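Local atomic coordinates of uncharacterized protein (Staphylococcus aureus subsp. aureus Mu50, PDB entry 4QXZ), a protein that is of unknown function but folds into a beta-barrel core domain resembling type VI secretion system proteins, joined to a pair of helices. Residues Q30-H35 / D83-I88; A96-T101 / C118-L123; E129-Q134 / P157-E162. All blocks are in the same frame, centred on the assembly; numbering follows the deposited sequence.

Contact 1: Q30-H35 / D83-I88; sequences QIVNEH and DIRVVI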
loop_
_atom_site.group_PDB
_atom_site.type_symbol
_atom_site.label_atom_id
_atom_site.label_comp_id
_atom_site.label_asym_id
_atom_site.label_seq_id
_atom_site.Cartn_x
_atom_site.Cartn_y
_atom_site.Cartn_z
ATOM N N GLN A 30 4.440 -14.399 -6.956
ATOM C CA GLN A 30 4.749 -15.714 -7.499
ATOM C C GLN A 30 3.662 -16.175 -8.451
ATOM O O GLN A 30 2.488 -15.787 -8.302
ATOM C CB GLN A 30 4.853 -16.736 -6.379
ATOM C CG GLN A 30 5.816 -16.387 -5.258
ATOM C CD GLN A 30 5.758 -17.391 -4.120
ATOM O OE1 GLN A 30 4.700 -17.944 -3.825
ATOM N NE2 GLN A 30 6.903 -17.637 -3.476
ATOM N N ILE A 31 4.050 -17.026 -9.403
ATOM C CA ILE A 31 3.108 -17.677 -10.325
ATOM C C ILE A 31 3.306 -19.171 -10.203
ATOM O O ILE A 31 4.459 -19.671 -10.183
ATOM C CB ILE A 31 3.326 -17.259 -11.783
ATOM C CG1 ILE A 31 3.283 -15.722 -11.891
ATOM C CG2 ILE A 31 2.270 -17.896 -12.696
ATOM C CD1 ILE A 31 3.040 -15.189 -13.286
ATOM N N VAL A 32 2.197 -19.867 -10.071
ATOM C CA VAL A 32 2.179 -21.286 -9.848
ATOM C C VAL A 32 1.521 -22.022 -10.981
ATOM O O VAL A 32 0.471 -21.650 -11.419
ATOM C CB VAL A 32 1.403 -21.594 -8.587
ATOM C CG1 VAL A 32 1.626 -23.012 -8.151
ATOM C CG2 VAL A 32 1.847 -20.682 -7.497
ATOM N N ASN A 33 2.166 -23.053 -11.469
ATOM C CA ASN A 33 1.593 -23.921 -12.480
ATOM C C ASN A 33 0.880 -25.162 -11.948
ATOM O O ASN A 33 0.737 -25.338 -10.787
ATOM C CB ASN A 33 2.641 -24.250 -13.546
ATOM C CG ASN A 33 3.596 -25.313 -13.128
ATOM O OD1 ASN A 33 3.517 -25.832 -12.057
ATOM N ND2 ASN A 33 4.511 -25.622 -13.977
ATOM N N GLU A 34 0.437 -26.018 -12.839
ATOM C CA GLU A 34 -0.374 -27.176 -12.549
ATOM C C GLU A 34 0.268 -28.105 -11.609
ATOM O O GLU A 34 -0.384 -28.808 -10.887
ATOM C CB GLU A 34 -0.442 -28.040 -13.755
ATOM C CG GLU A 34 -1.149 -27.560 -14.967
ATOM C CD GLU A 34 -0.990 -28.601 -16.036
ATOM O OE1 GLU A 34 -0.184 -29.525 -15.812
ATOM O OE2 GLU A 34 -1.714 -28.542 -17.052
ATOM N N HIS A 35 1.563 -28.195 -11.723
ATOM C CA HIS A 35 2.324 -29.134 -10.987
ATOM C C HIS A 35 2.785 -28.583 -9.732
ATOM O O HIS A 35 3.679 -29.135 -9.141
ATOM C CB HIS A 35 3.528 -29.569 -11.770
ATOM C CG HIS A 35 3.194 -30.116 -13.095
ATOM N ND1 HIS A 35 2.392 -31.139 -13.245
ATOM C CD2 HIS A 35 3.571 -29.734 -14.342
ATOM C CE1 HIS A 35 2.267 -31.409 -14.519
ATOM N NE2 HIS A 35 2.990 -30.549 -15.190
ATOM N N ASP A 83 -2.502 -18.328 -11.881
ATOM C CA ASP A 83 -2.713 -18.633 -10.476
ATOM C C ASP A 83 -1.545 -18.015 -9.695
ATOM O O ASP A 83 -0.398 -18.498 -9.737
ATOM C CB ASP A 83 -2.774 -20.149 -10.269
ATOM C CG ASP A 83 -3.370 -20.560 -8.913
ATOM O OD1 ASP A 83 -4.135 -19.783 -8.281
ATOM O OD2 ASP A 83 -3.092 -21.705 -8.479
ATOM N N ILE A 84 -1.838 -16.940 -8.989
ATOM C CA ILE A 84 -0.776 -16.148 -8.377
ATOM C C ILE A 84 -0.874 -16.089 -6.861
ATOM O O ILE A 84 -1.951 -16.291 -6.275
ATOM C CB ILE A 84 -0.718 -14.716 -8.940
ATOM C CG1 ILE A 84 -1.922 -13.886 -8.506
ATOM C CG2 ILE A 84 -0.624 -14.742 -10.450
ATOM C CD1 ILE A 84 -1.816 -12.410 -8.887
ATOM N N ARG A 85 0.284 -15.846 -6.254
ATOM C CA ARG A 85 0.424 -15.686 -4.822
ATOM C C ARG A 85 0.997 -14.301 -4.588
ATOM O O ARG A 85 1.992 -13.926 -5.203
ATOM C CB ARG A 85 1.392 -16.718 -4.268
ATOM C CG ARG A 85 1.058 -18.139 -4.631
ATOM C CD ARG A 85 -0.208 -18.617 -3.934
ATOM N NE ARG A 85 -0.649 -19.893 -4.479
ATOM C CZ ARG A 85 -1.531 -20.056 -5.462
ATOM N NH1 ARG A 85 -2.121 -19.023 -6.058
ATOM N NH2 ARG A 85 -1.818 -21.286 -5.860
ATOM N N VAL A 86 0.360 -13.541 -3.706
ATOM C CA VAL A 86 0.803 -12.178 -3.388
ATOM C C VAL A 86 0.954 -12.038 -1.859
ATOM O O VAL A 86 -0.003 -12.282 -1.107
ATOM C CB VAL A 86 -0.199 -11.129 -3.915
ATOM C CG1 VAL A 86 0.371 -9.725 -3.762
ATOM C CG2 VAL A 86 -0.579 -11.416 -5.364
ATOM N N VAL A 87 2.162 -11.688 -1.420
ATOM C CA VAL A 87 2.453 -11.488 -0.001
ATOM C C VAL A 87 2.369 -9.998 0.270
ATOM O O VAL A 87 2.933 -9.183 -0.482
ATOM C CB VAL A 87 3.838 -12.007 0.358
ATOM C CG1 VAL A 87 4.114 -11.849 1.839
ATOM C CG2 VAL A 87 3.963 -13.467 -0.050
ATOM N N ILE A 88 1.709 -9.668 1.357
ATOM C CA ILE A 88 1.320 -8.319 1.653
ATOM C C ILE A 88 2.047 -7.707 2.840
ATOM O O ILE A 88 2.213 -8.333 3.861
ATOM C CB ILE A 88 -0.181 -8.273 1.896
ATOM C CG1 ILE A 88 -0.920 -8.604 0.629
ATOM C CG2 ILE A 88 -0.609 -6.915 2.367
ATOM C CD1 ILE A 88 -2.385 -8.835 0.849
HETATM O O HOH W 1 -1.873 -23.187 -10.395
#
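Gln30 and Arg85 face each other as an antiparallel hydrogen-bonded pair: Gln30 N donates to Arg85 O at 3.0 Å, and Arg85 N returns a bond to Gln30 O. One residue on, Ile31 and Ile84 form a non-hydrogen-bonded pair, their CA atoms 4.6 Å apart, and Val32 N then bonds to Asp83 O. The strand axes stand 150° apart, clearly twisted from antiparallel.

The apolar contacts divide between the two faces of the sheet. Ile31 CG1 approaches Ile84 CG2 at 4.3 Å on one. On the other, Val32 CG2 lies 3.8 Å above the Arg85 guanidinium plane, toward its rim, while Gln30 OE1 rests against Arg85 CB; Gln30 NE2 bonds to Glu40.

Charge pairing fixes the arginine. Bent at chi2 (-69°), its chain folds back so that Arg85 NH1 and NH2 grip Asp83 end-on, one carboxylate oxygen each, Arg85 NH2 to Asp83 OD2 at 2.9 Å. Both oxygens are met from above the carboxylate plane. Tyr121 and Lys158 N also bond to this carboxylate, and Arg85 NH2 also donates to Ser155 O. A water bridges Asp83 OD2, at 2.7 Å, and Val32 O. A salt bridge between alternate residues of one twisted strand, i and i+2 on the same face, belongs here to the beta-barrel core, strand 82-88 lying between strands 23-32 and 96-107.

Contact 2: A96-T101 / C118-L123; sequences ALFEST and CHIYTL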
loop_
_atom_site.group_PDB
_atom_site.type_symbol
_atom_site.label_atom_id
_atom_site.label_comp_id
_atom_site.label_asym_id
_atom_site.label_seq_id
_atom_site.Cartn_x
_atom_site.Cartn_y
_atom_site.Cartn_z
ATOM N N ALA A 96 -1.760 -14.214 -0.132
ATOM C CA ALA A 96 -3.131 -14.264 -0.587
ATOM C C ALA A 96 -3.180 -14.950 -1.964
ATOM O O ALA A 96 -2.214 -14.942 -2.723
ATOM C CB ALA A 96 -3.722 -12.866 -0.662
ATOM N N LEU A 97 -4.319 -15.547 -2.275
ATOM C CA LEU A 97 -4.448 -16.366 -3.463
ATOM C C LEU A 97 -5.349 -15.635 -4.450
ATOM O O LEU A 97 -6.442 -15.232 -4.080
ATOM C CB LEU A 97 -5.039 -17.721 -3.094
ATOM C CG LEU A 97 -4.526 -18.378 -1.797
ATOM C CD1 LEU A 97 -5.228 -19.706 -1.577
ATOM C CD2 LEU A 97 -3.025 -18.593 -1.829
ATOM N N PHE A 98 -4.879 -15.439 -5.686
ATOM C CA PHE A 98 -5.695 -14.830 -6.732
ATOM C C PHE A 98 -5.646 -15.602 -8.035
ATOM O O PHE A 98 -4.678 -16.300 -8.345
ATOM C CB PHE A 98 -5.233 -13.419 -7.054
ATOM C CG PHE A 98 -5.255 -12.485 -5.896
ATOM C CD1 PHE A 98 -4.201 -12.453 -5.001
ATOM C CD2 PHE A 98 -6.304 -11.607 -5.726
ATOM C CE1 PHE A 98 -4.211 -11.588 -3.933
ATOM C CE2 PHE A 98 -6.318 -10.730 -4.667
ATOM C CZ PHE A 98 -5.269 -10.716 -3.771
ATOM N N GLU A 99 -6.705 -15.432 -8.810
ATOM C CA GLU A 99 -6.731 -15.868 -10.190
ATOM C C GLU A 99 -6.735 -14.582 -10.999
ATOM O O GLU A 99 -7.587 -13.709 -10.766
ATOM C CB GLU A 99 -7.981 -16.710 -10.476
ATOM C CG GLU A 99 -8.046 -17.271 -11.899
ATOM C CD GLU A 99 -9.280 -18.156 -12.163
ATOM O OE1 GLU A 99 -10.100 -18.287 -11.220
ATOM O OE2 GLU A 99 -9.442 -18.719 -13.291
ATOM N N SER A 100 -5.801 -14.459 -11.944
ATOM C CA SER A 100 -5.677 -13.209 -12.684
ATOM C C SER A 100 -5.274 -13.323 -14.149
ATOM O O SER A 100 -4.806 -14.382 -14.623
ATOM C CB SER A 100 -4.680 -12.286 -11.960
ATOM O OG SER A 100 -3.369 -12.782 -12.056
ATOM N N THR A 101 -5.454 -12.195 -14.846
ATOM C CA THR A 101 -4.990 -12.005 -16.226
ATOM C C THR A 101 -4.216 -10.698 -16.349
ATOM O O THR A 101 -4.497 -9.718 -15.630
ATOM C CB THR A 101 -6.174 -11.939 -17.208
ATOM O OG1 THR A 101 -7.101 -10.965 -16.736
ATOM C CG2 THR A 101 -6.897 -13.282 -17.299
ATOM N N CYS A 118 -7.326 -9.052 -10.907
ATOM C CA CYS A 118 -7.279 -10.129 -9.952
ATOM C C CYS A 118 -8.623 -10.357 -9.298
ATOM O O CYS A 118 -9.380 -9.412 -9.091
ATOM C CB CYS A 118 -6.237 -9.806 -8.875
ATOM S SG CYS A 118 -4.563 -9.646 -9.531
ATOM N N HIS A 119 -8.907 -11.617 -8.993
ATOM C CA HIS A 119 -10.074 -12.018 -8.219
ATOM C C HIS A 119 -9.590 -12.941 -7.105
ATOM O O HIS A 119 -8.952 -13.955 -7.366
ATOM C CB HIS A 119 -11.085 -12.747 -9.122
ATOM C CG HIS A 119 -11.307 -12.066 -10.445
ATOM N ND1 HIS A 119 -11.809 -10.781 -10.543
ATOM C CD2 HIS A 119 -11.080 -12.479 -11.716
ATOM C CE1 HIS A 119 -11.883 -10.437 -11.816
ATOM N NE2 HIS A 119 -11.450 -11.448 -12.549
ATOM N N ILE A 120 -9.879 -12.586 -5.867
ATOM C CA ILE A 120 -9.325 -13.311 -4.731
ATOM C C ILE A 120 -10.029 -14.646 -4.537
ATOM O O ILE A 120 -11.170 -14.813 -4.962
ATOM C CB ILE A 120 -9.438 -12.480 -3.437
ATOM C CG1 ILE A 120 -8.302 -12.832 -2.481
ATOM C CG2 ILE A 120 -10.808 -12.666 -2.765
ATOM C CD1 ILE A 120 -8.239 -11.911 -1.281
ATOM N N TYR A 121 -9.346 -15.603 -3.912
ATOM C CA TYR A 121 -10.014 -16.853 -3.518
ATOM C C TYR A 121 -9.428 -17.478 -2.247
ATOM O O TYR A 121 -8.327 -17.127 -1.814
ATOM C CB TYR A 121 -10.093 -17.852 -4.687
ATOM C CG TYR A 121 -8.817 -18.556 -5.055
ATOM C CD1 TYR A 121 -8.432 -19.742 -4.427
ATOM C CD2 TYR A 121 -8.013 -18.072 -6.082
ATOM C CE1 TYR A 121 -7.246 -20.401 -4.788
ATOM C CE2 TYR A 121 -6.834 -18.711 -6.448
ATOM C CZ TYR A 121 -6.445 -19.881 -5.808
ATOM O OH TYR A 121 -5.243 -20.495 -6.196
ATOM N N THR A 122 -10.207 -18.364 -1.629
ATOM C CA THR A 122 -9.797 -19.042 -0.415
ATOM C C THR A 122 -9.573 -20.471 -0.758
ATOM O O THR A 122 -10.287 -21.042 -1.579
ATOM C CB THR A 122 -10.883 -19.048 0.663
ATOM O OG1 THR A 122 -11.556 -17.795 0.674
ATOM C CG2 THR A 122 -10.273 -19.300 2.036
ATOM N N LEU A 123 -8.586 -21.067 -0.108
ATOM C CA LEU A 123 -8.311 -22.455 -0.352
ATOM C C LEU A 123 -9.501 -23.265 0.080
ATOM O O LEU A 123 -10.037 -23.065 1.170
ATOM C CB LEU A 123 -7.085 -22.916 0.429
ATOM C CG LEU A 123 -6.522 -24.249 -0.082
ATOM C CD1 LEU A 123 -6.045 -24.115 -1.527
ATOM C CD2 LEU A 123 -5.408 -24.703 0.865
HETATM O O HOH W 2 -6.571 -15.898 -0.322
#
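Leu97 sits over the ring of Tyr121, its CB nearly centred on one face, 3.8 Å from the centroid and 13° off the normal, a CH-pi contact. The two side chains cross at about a right angle. The tyrosine reaches this place because CG is set between its backbone N and carbonyl carbon (chi1 75°), which swings the ring across toward the opposing strand. The ring edge then runs beside the backbone, Tyr121 CE2 lying 3.7 Å from Phe98 C. Farther along, Leu97 CD1 touches Leu123 CB.

On the reverse face of the sheet the roles of the strands are exchanged, for here strand 96-107 supplies the ring. Ile120 CG1 stands over one face of Phe98, 4.0 Å from its centroid, a second CH-pi contact. With CG1 anti to the backbone N (chi1 -150°), the isoleucine carries that carbon toward CE2 and CZ. Cys118 approaches the same ring obliquely: CB is 3.6 Å from Phe98 CD2, and SG makes a sulfur-aromatic contact at 5.1 Å from the centroid. The sulfur also packs on Ser100 CB.

Between these two layers the backbones hold the register. Glu99 and His119 bond to each other in both directions, and Tyr121 N donates to Leu97 O at 2.9 Å. A water accepts from Leu97 N and donates to Tyr121 O, standing in for the direct bond that the splaying strands no longer make.

Strand 82-88 flanks strand 96-107, bringing Arg85 against Leu97 and Ile84 against Phe98. Strand 57-65 borders strand 111-121, where Trp58 meets the Phe98 ring edge-to-face, and on the Tyr121 side Lys158, from the segment after helix 142-155, makes a cation-pi contact.

Contact 3: E129-Q134 / P157-E162; sequences ESLLEQ and PKLKDE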
loop_
_atom_site.group_PDB
_atom_site.type_symbol
_atom_site.label_atom_id
_atom_site.label_comp_id
_atom_site.label_asym_id
_atom_site.label_seq_id
_atom_site.Cartn_x
_atom_site.Cartn_y
_atom_site.Cartn_z
ATOM N N GLU A 129 -6.962 -33.841 0.632
ATOM C CA GLU A 129 -7.642 -35.068 0.212
ATOM C C GLU A 129 -7.893 -35.067 -1.303
ATOM O O GLU A 129 -7.676 -36.070 -1.989
ATOM C CB GLU A 129 -8.976 -35.220 0.970
ATOM C CG GLU A 129 -8.866 -35.414 2.490
ATOM C CD GLU A 129 -8.779 -34.119 3.309
ATOM O OE1 GLU A 129 -8.249 -33.085 2.816
ATOM O OE2 GLU A 129 -9.229 -34.134 4.480
ATOM N N SER A 130 -8.367 -33.934 -1.805
ATOM C CA SER A 130 -8.575 -33.745 -3.226
ATOM C C SER A 130 -7.274 -33.772 -4.003
ATOM O O SER A 130 -7.217 -34.328 -5.099
ATOM C CB SER A 130 -9.242 -32.408 -3.462
ATOM O OG SER A 130 -10.500 -32.417 -2.839
ATOM N N LEU A 131 -6.242 -33.150 -3.445
ATOM C CA LEU A 131 -4.928 -33.162 -4.058
ATOM C C LEU A 131 -4.373 -34.578 -4.174
ATOM O O LEU A 131 -3.830 -34.952 -5.212
ATOM C CB LEU A 131 -3.971 -32.315 -3.235
ATOM C CG LEU A 131 -2.500 -32.456 -3.590
ATOM C CD1 LEU A 131 -2.219 -32.045 -5.019
ATOM C CD2 LEU A 131 -1.711 -31.602 -2.626
ATOM N N LEU A 132 -4.504 -35.361 -3.109
ATOM C CA LEU A 132 -4.105 -36.761 -3.171
ATOM C C LEU A 132 -4.938 -37.543 -4.196
ATOM O O LEU A 132 -4.415 -38.362 -4.937
ATOM C CB LEU A 132 -4.225 -37.426 -1.798
ATOM C CG LEU A 132 -3.750 -38.885 -1.721
ATOM C CD1 LEU A 132 -2.314 -39.012 -2.201
ATOM C CD2 LEU A 132 -3.911 -39.480 -0.310
ATOM N N GLU A 133 -6.235 -37.301 -4.219
ATOM C CA GLU A 133 -7.103 -37.999 -5.153
ATOM C C GLU A 133 -6.703 -37.727 -6.598
ATOM O O GLU A 133 -6.648 -38.645 -7.412
ATOM C CB GLU A 133 -8.566 -37.611 -4.936
ATOM C CG GLU A 133 -9.523 -38.410 -5.789
ATOM C CD GLU A 133 -10.926 -37.889 -5.699
ATOM O OE1 GLU A 133 -11.708 -38.455 -4.916
ATOM O OE2 GLU A 133 -11.246 -36.911 -6.405
ATOM N N GLN A 134 -6.402 -36.468 -6.910
ATOM C CA GLN A 134 -5.892 -36.122 -8.227
ATOM C C GLN A 134 -4.578 -36.841 -8.600
ATOM O O GLN A 134 -4.470 -37.393 -9.694
ATOM C CB GLN A 134 -5.678 -34.626 -8.324
ATOM C CG GLN A 134 -5.273 -34.195 -9.717
ATOM C CD GLN A 134 -5.078 -32.714 -9.804
ATOM O OE1 GLN A 134 -6.001 -31.957 -9.596
ATOM N NE2 GLN A 134 -3.867 -32.297 -10.088
ATOM N N PRO A 157 -1.507 -25.418 -6.100
ATOM C CA PRO A 157 -2.083 -25.143 -7.421
ATOM C C PRO A 157 -3.602 -25.364 -7.451
ATOM O O PRO A 157 -4.134 -26.151 -6.644
ATOM C CB PRO A 157 -1.363 -26.141 -8.345
ATOM C CG PRO A 157 -0.782 -27.185 -7.450
ATOM C CD PRO A 157 -0.541 -26.529 -6.117
ATOM N N LYS A 158 -4.289 -24.645 -8.339
ATOM C CA LYS A 158 -5.686 -24.960 -8.667
ATOM C C LYS A 158 -5.745 -26.394 -9.124
ATOM O O LYS A 158 -4.878 -26.863 -9.874
ATOM C CB LYS A 158 -6.284 -24.056 -9.764
ATOM C CG LYS A 158 -6.730 -22.689 -9.260
ATOM C CD LYS A 158 -8.100 -22.280 -9.796
ATOM C CE LYS A 158 -8.710 -21.112 -9.011
ATOM N NZ LYS A 158 -9.119 -21.492 -7.626
ATOM N N LEU A 159 -6.775 -27.082 -8.655
ATOM C CA LEU A 159 -6.935 -28.493 -8.926
ATOM C C LEU A 159 -7.618 -28.710 -10.271
ATOM O O LEU A 159 -8.359 -27.840 -10.757
ATOM C CB LEU A 159 -7.679 -29.164 -7.771
ATOM C CG LEU A 159 -6.941 -29.173 -6.424
ATOM C CD1 LEU A 159 -7.754 -29.715 -5.264
ATOM C CD2 LEU A 159 -5.620 -29.912 -6.508
ATOM N N LYS A 160 -7.314 -29.860 -10.875
ATOM C CA LYS A 160 -7.826 -30.238 -12.206
ATOM C C LYS A 160 -9.356 -30.143 -12.284
ATOM O O LYS A 160 -9.900 -29.788 -13.318
ATOM C CB LYS A 160 -7.358 -31.649 -12.581
ATOM C CG LYS A 160 -7.122 -31.858 -14.067
ATOM C CD LYS A 160 -6.319 -33.130 -14.338
ATOM C CE LYS A 160 -4.820 -32.871 -14.241
ATOM N NZ LYS A 160 -4.042 -34.124 -14.469
ATOM N N ASP A 161 -10.044 -30.409 -11.178
ATOM C CA ASP A 161 -11.505 -30.323 -11.178
ATOM C C ASP A 161 -12.052 -28.892 -11.274
ATOM O O ASP A 161 -13.270 -28.692 -11.256
ATOM C CB ASP A 161 -12.115 -31.057 -9.970
ATOM C CG ASP A 161 -11.696 -30.474 -8.635
ATOM O OD1 ASP A 161 -10.918 -29.499 -8.587
ATOM O OD2 ASP A 161 -12.139 -31.022 -7.605
ATOM N N GLU A 162 -11.170 -27.901 -11.372
ATOM C CA GLU A 162 -11.602 -26.518 -11.543
ATOM C C GLU A 162 -11.276 -25.960 -12.929
ATOM O O GLU A 162 -11.677 -24.846 -13.221
ATOM C CB GLU A 162 -10.989 -25.618 -10.453
ATOM C CG GLU A 162 -11.732 -25.667 -9.115
ATOM C CD GLU A 162 -10.864 -25.320 -7.895
ATOM O OE1 GLU A 162 -11.452 -25.026 -6.830
ATOM O OE2 GLU A 162 -9.607 -25.357 -7.967
#
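The backbones of segment 129-134, in helix 127-137, and of 157-162 come nearest at the CA atoms of Leu131 and Leu159, 7.0 Å apart, and the second segment ends in a short 3-10 turn at 160-162. Gln134 provides the polar link. Its side chain leaves the helix with CG anti to the backbone N (chi1 -175°) and stays extended beyond, so the amide is carried across to the start of that turn. There Gln134 OE1 accepts from Lys160 N at 2.8 Å, in a nearly straight bond with an N-H...O angle of 164°, the donor tilted 33° from the plane of the amide carbonyl. Gln134 OE1 also lies 3.3 Å from Lys160 CB, and the glutamine and lysine side chains cross at about a right angle.

This contact ties the chain emerging from the second helix of the two-helix pair back to the first, helix 127-137. Pro157 O is bonded by Tyr127 OH, so the first helix grips the returning chain at both ends of Leu159.

Leu159 supplies the apolar part by placing its two methyl groups against different parts of the helix. Leu159 CD1 meets Ser130 CB at 3.6 Å, while Leu159 CD2 approaches Leu131 CA at 4.1 Å and Leu131 CD1 at 4.3 Å. Leu131 itself reaches on to Phe149, Met152 and Met153 of helix 142-155, which places Leu159 beside the packing between the two helices. Ser130 OG bonds to Gln126 O, one turn back.

Within the turn, Glu162 N bonds to Leu159 O at 2.9 Å. Lys160 NZ forms a salt bridge with Asp138, and Asp161 one with Arg124.

In the fold
Contacts 1 and 2 are neighbours in one curled antiparallel sheet, their centres about 9 Å apart, and strands 82-88 and 96-107 join them directly: Val86 O and Ala96 N lie 2.8 Å apart in a probable hydrogen bond. Contact 3 belongs to the helical part, its centre about 16 Å from that of contact 1 and 17 Å from that of contact 2. Segment 157-162 spans the gap. Lys158 N lies 3.2 Å from Asp83 OD2, whereas Lys158 NZ comes within 3.6 Å of Tyr121 CE1; Tyr121 OH is in turn 2.5 Å from Asp83 OD1. Asp83, Tyr121 and Lys158 connect all three contacts, illustrating how a few polar groups, one a backbone N-H, couple a barrel to helices.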